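Local coordinates for uncharacterized ACR, COG1565 superfamily (Burkholderia thailandensis, PDB 4F3N), which is uncharacterised but belongs to the methyltransferase superfamily and probably transfers methyl groups from S-adenosylmethionine, perhaps to protein arginines, at residues 76-79 with 80-83. Numbering follows the deposited sequence.
Sequences IPFS and RYME
Ser79 O is gripped by two groups. Glu83 N donates to Ser79 O at 2.8 Å, tilted 32° from the carbonyl plane. A water adds a weak bond and also donates to Glu83 OE1 at 2.9 Å, so it loosely links the carboxylate to the backbone. Glu83 OE1 also forms a long salt bridge with Arg80 NH1, at 3.6 Å. The Arg80 chain turns about its CB-CG bond (chi2 59°), and its NE makes a further salt bridge with Glu68 of helix 52-71. The arginine thus probably shares its charge between two acids, one in its own helix turn and one in the neighbouring helix.

Phe78 O receives Met82 N, also at 2.8 Å and nearly straight. Pro77 O, at the N-cap position, takes two weak bonds, from Arg80 N and Tyr81 N. This suggests that the first turn is held less firmly than the next.

Phe78, Tyr81 and Met82 lie on the buried side. The Phe78 and Tyr81 rings are turned 29° from each other but slid apart, so they barely overlap. Their closest atoms are Phe78 CE2 and Tyr81 CD2, at 3.7 Å. Met82 runs extended past CG and brings SD obliquely beside Phe78 CE1, at 3.9 Å, a Met-aromatic contact. Ile76 reaches in from the strand, with CD1 4.0 Å from Tyr81 CB. The Tyr81 hydroxyl is hydrogen-bonded to Pro328 O, and its ring meets Phe245 and Phe329 edge-to-face.

Ile76 also pairs through its backbone with Val237 of strand 231-239. The arrangement is a strand-to-helix junction with Pro77 at the N-cap position: edge strand 76-77 of the antiparallel sheet passes directly into helix 78-87, whose apolar side packs against that sheet.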
# COMPACT_ATOMS: atom_id res chain seq x y z
N ILE A 76 24.41 -0.57 4.79
CA ILE A 76 23.14 -0.46 5.49
C ILE A 76 22.10 -1.40 4.86
O ILE A 76 22.18 -1.73 3.66
CB ILE A 76 22.60 0.98 5.48
CG1 ILE A 76 22.35 1.47 4.04
CG2 ILE A 76 23.58 1.87 6.19
CD1 ILE A 76 21.61 2.81 3.95
N PRO A 77 21.14 -1.85 5.67
CA PRO A 77 20.09 -2.66 5.03
C PRO A 77 19.27 -1.84 4.00
O PRO A 77 19.21 -0.62 4.08
CB PRO A 77 19.23 -3.14 6.20
CG PRO A 77 19.54 -2.23 7.32
CD PRO A 77 20.88 -1.61 7.11
N PHE A 78 18.65 -2.52 3.03
CA PHE A 78 17.88 -1.82 2.02
C PHE A 78 16.69 -1.08 2.63
O PHE A 78 16.29 -0.01 2.13
CB PHE A 78 17.41 -2.77 0.93
CG PHE A 78 16.79 -2.05 -0.23
CD1 PHE A 78 15.43 -2.05 -0.40
CD2 PHE A 78 17.59 -1.29 -1.11
CE1 PHE A 78 14.85 -1.36 -1.44
CE2 PHE A 78 17.00 -0.57 -2.12
CZ PHE A 78 15.62 -0.60 -2.28
N SER A 79 16.15 -1.64 3.70
CA SER A 79 15.00 -0.99 4.40
C SER A 79 15.36 0.44 4.81
O SER A 79 14.53 1.36 4.75
CB SER A 79 14.58 -1.80 5.63
OG SER A 79 15.72 -2.17 6.44
N ARG A 80 16.59 0.61 5.26
CA ARG A 80 17.02 1.92 5.78
C ARG A 80 17.18 2.90 4.60
O ARG A 80 16.78 4.06 4.67
CB ARG A 80 18.32 1.77 6.54
CG ARG A 80 18.89 3.09 7.03
CD ARG A 80 17.96 3.85 7.96
NE ARG A 80 18.66 5.05 8.40
CZ ARG A 80 18.10 6.03 9.09
NH1 ARG A 80 16.82 5.97 9.46
NH2 ARG A 80 18.84 7.09 9.38
N TYR A 81 17.81 2.42 3.53
CA TYR A 81 17.92 3.17 2.30
C TYR A 81 16.55 3.61 1.81
O TYR A 81 16.31 4.80 1.53
CB TYR A 81 18.67 2.35 1.22
CG TYR A 81 18.72 3.06 -0.10
CD1 TYR A 81 19.72 3.98 -0.37
CD2 TYR A 81 17.73 2.85 -1.06
CE1 TYR A 81 19.75 4.67 -1.60
CE2 TYR A 81 17.74 3.55 -2.24
CZ TYR A 81 18.72 4.47 -2.50
OH TYR A 81 18.71 5.17 -3.71
N MET A 82 15.64 2.65 1.71
CA MET A 82 14.32 2.92 1.19
C MET A 82 13.58 3.88 2.12
O MET A 82 12.91 4.80 1.67
CB MET A 82 13.54 1.61 1.06
CG MET A 82 12.25 1.75 0.31
SD MET A 82 11.57 0.11 0.06
CE MET A 82 9.84 0.52 -0.12
N GLU A 83 13.73 3.68 3.42
CA GLU A 83 13.05 4.59 4.38
C GLU A 83 13.49 6.03 4.14
O GLU A 83 12.65 6.97 4.10
CB GLU A 83 13.34 4.20 5.81
CG GLU A 83 12.80 5.20 6.86
CD GLU A 83 13.29 4.88 8.26
OE1 GLU A 83 14.03 3.88 8.44
OE2 GLU A 83 13.00 5.67 9.19
O HOH W 1 13.93 1.07 7.93